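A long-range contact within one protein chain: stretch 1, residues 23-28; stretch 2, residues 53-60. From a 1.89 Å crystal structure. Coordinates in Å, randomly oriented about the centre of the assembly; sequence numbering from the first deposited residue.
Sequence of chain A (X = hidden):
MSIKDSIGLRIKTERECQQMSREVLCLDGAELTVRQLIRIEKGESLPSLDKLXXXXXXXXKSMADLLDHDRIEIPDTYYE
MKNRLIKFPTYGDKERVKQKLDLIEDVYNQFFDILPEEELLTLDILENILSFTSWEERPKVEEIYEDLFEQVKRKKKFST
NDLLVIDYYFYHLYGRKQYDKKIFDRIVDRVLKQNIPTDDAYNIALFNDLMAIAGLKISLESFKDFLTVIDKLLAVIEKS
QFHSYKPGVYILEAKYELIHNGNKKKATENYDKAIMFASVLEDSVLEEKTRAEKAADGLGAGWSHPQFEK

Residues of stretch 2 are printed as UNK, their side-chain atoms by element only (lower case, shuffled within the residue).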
ATOM      1  N   GLU A  23      -3.040 -16.425  22.888  1.00 31.22           N
ATOM      2  CA  GLU A  23      -1.665 -16.552  22.403  1.00 33.74           C
ATOM      3  C   GLU A  23      -1.460 -17.922  21.750  1.00 32.72           C
ATOM      4  O   GLU A  23      -0.758 -18.026  20.742  1.00 33.63           O
ATOM      5  CB  GLU A  23      -0.633 -16.342  23.537  1.00 30.85           C
ATOM      6  CG  GLU A  23      -0.385 -14.875  23.898  1.00 30.63           C
ATOM      7  CD  GLU A  23      -1.533 -14.242  24.670  1.00 33.52           C
ATOM      8  OE1 GLU A  23      -2.348 -15.000  25.239  1.00 35.65           O
ATOM      9  OE2 GLU A  23      -1.622 -12.982  24.713  1.00 34.08           O
ATOM     10  N   VAL A  24      -2.058 -18.965  22.325  1.00 34.46           N
ATOM     11  CA  VAL A  24      -1.946 -20.311  21.741  1.00 33.36           C
ATOM     12  C   VAL A  24      -2.607 -20.350  20.358  1.00 34.64           C
ATOM     13  O   VAL A  24      -2.023 -20.843  19.389  1.00 33.62           O
ATOM     14  CB  VAL A  24      -2.571 -21.382  22.644  1.00 37.85           C
ATOM     15  CG1 VAL A  24      -2.741 -22.715  21.891  1.00 37.73           C
ATOM     16  CG2 VAL A  24      -1.710 -21.586  23.908  1.00 39.57           C
ATOM     17  N   LEU A  25      -3.814 -19.814  20.257  1.00 35.10           N
ATOM     18  CA  LEU A  25      -4.497 -19.808  18.955  1.00 31.51           C
ATOM     19  C   LEU A  25      -3.638 -19.063  17.919  1.00 35.25           C
ATOM     20  O   LEU A  25      -3.432 -19.545  16.792  1.00 31.77           O
ATOM     21  CB  LEU A  25      -5.895 -19.187  19.079  1.00 32.21           C
ATOM     22  CG  LEU A  25      -6.832 -19.471  17.883  1.00 35.05           C
ATOM     23  CD1 LEU A  25      -8.293 -19.520  18.331  1.00 36.80           C
ATOM     24  CD2 LEU A  25      -6.657 -18.450  16.783  1.00 36.55           C
ATOM     25  N   CYS A  26      -3.084 -17.911  18.303  1.00 30.80           N
ATOM     26  CA  CYS A  26      -2.420 -17.059  17.326  1.00 30.60           C
ATOM     27  C   CYS A  26      -1.005 -17.506  16.948  1.00 33.56           C
ATOM     28  O   CYS A  26      -0.432 -16.986  15.980  1.00 31.08           O
ATOM     29  CB  CYS A  26      -2.381 -15.615  17.825  1.00 31.38           C
ATOM     30  SG  CYS A  26      -4.032 -14.851  17.888  1.00 36.46           S
ATOM     31  N   LEU A  27      -0.457 -18.470  17.684  1.00 32.43           N
ATOM     32  CA  LEU A  27       0.901 -18.984  17.428  1.00 34.21           C
ATOM     33  C   LEU A  27       1.891 -17.842  17.249  1.00 35.63           C
ATOM     34  O   LEU A  27       1.976 -16.981  18.125  1.00 36.21           O
ATOM     35  CB  LEU A  27       0.913 -19.919  16.210  1.00 36.96           C
ATOM     36  CG  LEU A  27       0.026 -21.164  16.420  1.00 38.72           C
ATOM     37  CD1 LEU A  27      -0.069 -22.014  15.140  1.00 40.88           C
ATOM     38  CD2 LEU A  27       0.496 -22.019  17.590  1.00 39.70           C
ATOM     39  N   ASP A  28       2.617 -17.805  16.125  1.00 37.34           N
ATOM     40  CA  ASP A  28       3.676 -16.810  15.951  1.00 35.56           C
ATOM     41  C   ASP A  28       3.161 -15.466  15.446  1.00 36.71           C
ATOM     42  O   ASP A  28       3.954 -14.590  15.139  1.00 34.98           O
ATOM     43  CB  ASP A  28       4.765 -17.312  14.991  1.00 36.51           C
ATOM     44  CG  ASP A  28       4.236 -17.576  13.565  1.00 46.04           C
ATOM     45  OD1 ASP A  28       3.067 -17.241  13.244  1.00 41.63           O
ATOM     46  OD2 ASP A  28       5.005 -18.131  12.757  1.00 43.76           O
ATOM     47  N   UNK A  53     -10.210 -18.385   7.919  1.00 34.92           N
ATOM     48  CA  UNK A  53      -9.656 -19.668   7.483  1.00 35.96           C
ATOM     49  C   UNK A  53      -8.589 -20.180   8.469  1.00 38.97           C
ATOM     50  O   UNK A  53      -8.523 -21.370   8.778  1.00 38.89           O
ATOM     51  c   UNK A  53      -9.063 -19.526   6.079  1.00 40.09           C
ATOM     52  o   UNK A  53      -8.478 -20.739   5.660  1.00 49.55           O
ATOM     53  N   UNK A  54      -7.760 -19.269   8.967  1.00 36.04           N
ATOM     54  CA  UNK A  54      -6.719 -19.639   9.920  1.00 34.46           C
ATOM     55  C   UNK A  54      -7.348 -20.067  11.249  1.00 32.88           C
ATOM     56  O   UNK A  54      -6.987 -21.105  11.824  1.00 34.25           O
ATOM     57  c   UNK A  54      -3.625 -19.456  11.112  1.00 37.68           C
ATOM     58  c   UNK A  54      -2.746 -19.682  12.169  1.00 39.42           C
ATOM     59  c   UNK A  54      -4.770 -18.688  11.280  1.00 34.11           C
ATOM     60  c   UNK A  54      -5.023 -18.149  12.537  1.00 34.58           C
ATOM     61  c   UNK A  54      -5.737 -18.470  10.119  1.00 33.70           C
ATOM     62  o   UNK A  54      -2.136 -19.379  14.419  1.00 36.93           O
ATOM     63  c   UNK A  54      -4.133 -18.372  13.629  1.00 30.97           C
ATOM     64  c   UNK A  54      -3.017 -19.147  13.414  1.00 33.73           C
ATOM     65  N   UNK A  55      -8.291 -19.258  11.728  1.00 29.76           N
ATOM     66  CA  UNK A  55      -8.946 -19.484  13.009  1.00 32.01           C
ATOM     67  C   UNK A  55      -9.654 -20.828  12.997  1.00 35.25           C
ATOM     68  O   UNK A  55      -9.573 -21.600  13.970  1.00 33.72           O
ATOM     69  c   UNK A  55      -9.200 -17.057  13.698  1.00 35.14           C
ATOM     70  c   UNK A  55      -9.955 -18.350  13.343  1.00 31.88           C
ATOM     71  c   UNK A  55     -10.102 -15.832  13.852  1.00 31.85           C
ATOM     72  c   UNK A  55     -10.890 -18.756  14.482  1.00 30.48           C
ATOM     73  N   UNK A  56     -10.328 -21.124  11.887  1.00 32.53           N
ATOM     74  CA  UNK A  56     -11.038 -22.392  11.780  1.00 34.77           C
ATOM     75  C   UNK A  56     -10.050 -23.557  11.767  1.00 31.14           C
ATOM     76  O   UNK A  56     -10.301 -24.584  12.388  1.00 36.98           O
ATOM     77  c   UNK A  56     -11.933 -22.412  10.537  1.00 33.58           C
ATOM     78  N   UNK A  57      -8.924 -23.401  11.076  1.00 33.53           N
ATOM     79  CA  UNK A  57      -7.913 -24.454  11.100  1.00 35.99           C
ATOM     80  C   UNK A  57      -7.397 -24.702  12.531  1.00 36.59           C
ATOM     81  O   UNK A  57      -7.229 -25.841  12.942  1.00 35.87           O
ATOM     82  c   UNK A  57      -6.749 -24.118  10.171  1.00 40.11           C
ATOM     83  c   UNK A  57      -5.797 -25.285   9.958  1.00 43.19           C
ATOM     84  c   UNK A  57      -3.591 -26.063   9.065  1.00 60.20           C
ATOM     85  n   UNK A  57      -2.689 -25.884   7.883  1.00 65.12           N
ATOM     86  c   UNK A  57      -4.528 -24.871   9.251  1.00 52.34           C
ATOM     87  N   UNK A  58      -7.166 -23.634  13.290  1.00 34.84           N
ATOM     88  CA  UNK A  58      -6.611 -23.773  14.646  1.00 33.71           C
ATOM     89  C   UNK A  58      -7.610 -24.447  15.587  1.00 38.16           C
ATOM     90  O   UNK A  58      -7.219 -25.140  16.526  1.00 39.19           O
ATOM     91  c   UNK A  58      -3.692 -22.345  14.704  1.00 35.08           C
ATOM     92  n   UNK A  58      -3.329 -22.349  16.127  1.00 34.42           N
ATOM     93  n   UNK A  58      -2.908 -24.612  16.196  1.00 36.41           N
ATOM     94  c   UNK A  58      -6.209 -22.405  15.198  1.00 31.19           C
ATOM     95  c   UNK A  58      -5.067 -21.713  14.458  1.00 32.60           C
ATOM     96  c   UNK A  58      -2.973 -23.438  16.806  1.00 38.02           C
ATOM     97  n   UNK A  58      -2.669 -23.349  18.102  1.00 38.98           N
ATOM     98  N   UNK A  59      -8.903 -24.246  15.333  1.00 38.24           N
ATOM     99  CA  UNK A  59      -9.956 -24.832  16.176  1.00 37.36           C
ATOM    100  C   UNK A  59     -10.482 -26.173  15.664  1.00 37.24           C
ATOM    101  O   UNK A  59     -11.356 -26.761  16.285  1.00 37.55           O
ATOM    102  c   UNK A  59     -10.815 -22.552  17.048  1.00 36.58           C
ATOM    103  c   UNK A  59     -12.009 -21.608  16.992  1.00 31.43           C
ATOM    104  c   UNK A  59     -11.128 -23.861  16.316  1.00 34.76           C
ATOM    105  c   UNK A  59     -10.315 -22.783  18.508  1.00 35.22           C
ATOM    106  N   UNK A  60      -9.957 -26.642  14.534  1.00 38.83           N
ATOM    107  CA  UNK A  60     -10.338 -27.935  13.990  1.00 42.59           C
ATOM    108  C   UNK A  60     -11.766 -27.939  13.460  1.00 39.75           C
ATOM    109  O   UNK A  60     -12.428 -28.972  13.457  1.00 37.67           O
TER

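Position 53 carries one carbon followed by one oxygen, and this short side chain is out of reach of stretch 1. A single carbon ending in oxygen is the hydroxymethyl of Ser-53.

At position 54 one carbon leads to a six-carbon ring bearing an oxygen. That oxygen lies 2.7 Å from Leu-25 O, close enough for a hydrogen bond, and the ring approaches Leu-25 CD2. A hydroxylated six-membered ring identifies Tyr-54. Its OH donates to Leu-25 O, which lies near the ring plane, as does Leu-27 CD1.

Position 55 has four carbons, forked at the first, with one arm two carbons long. One of them comes within 4.2 Å of Leu-25 CD2. Branching at CB with unequal arms gives Ile-55, whose CG1 makes this apolar contact.

A lone carbon at position 56, out of reach of stretch 1, defines Ala-56.

Position 57 extends four carbons in a row to a terminal nitrogen and makes no contact across the interface; it is Lys-57, fully extended with all four chi angles t.

Position 58 shows three carbons, a nitrogen, and a carbon carrying two further nitrogens; the chain nitrogen lies 2.9 Å from Leu-25 O and one of the terminal nitrogens 2.9 Å from Val-24 O. This guanidinium belongs to Arg-58, with chi1 to chi3 all m. Its NE donates to Leu-25 O and its NH2 to Val-24 O. Both acceptors lie at the guanidinium edge, near its plane, while Leu-27 CD1 covers one face, 3.4 Å from Arg-58 NE.

Position 59 bears four carbons forked at the second, one of them 3.8 Å from Leu-25 CD1. The later fork distinguishes Leu-59 from the isoleucine pattern, and the contacting atom is CD2.

Position 60 has no side-chain atoms and is Gly-60. Its positive phi, which favours glycine, accompanies a Schellman motif that closes the last helical turn.

The contact combines a leucine knob with capture of carbonyls where the first helix runs out. The side chain of Leu-25 sits among Tyr-54, Ile-55, Arg-58 and Leu-59; although its CA-to-CB bond points away from stretch 2, the end of the side chain comes nearer. Meanwhile Leu-27 leaves helical geometry with positive phi. The carbonyl of Leu-25 accepts from both Tyr-54 and Arg-58, and the guanidinium spans this oxygen and that of Val-24. The hydroxyl of Tyr-54 and the guanidinium of Arg-58 thus hold the backbone of stretch 1, while both residues also help surround the Leu-25 side chain, across a compact contact burying 341 Å² in total.

Stretch 2 (53-60) SYIAKRLG
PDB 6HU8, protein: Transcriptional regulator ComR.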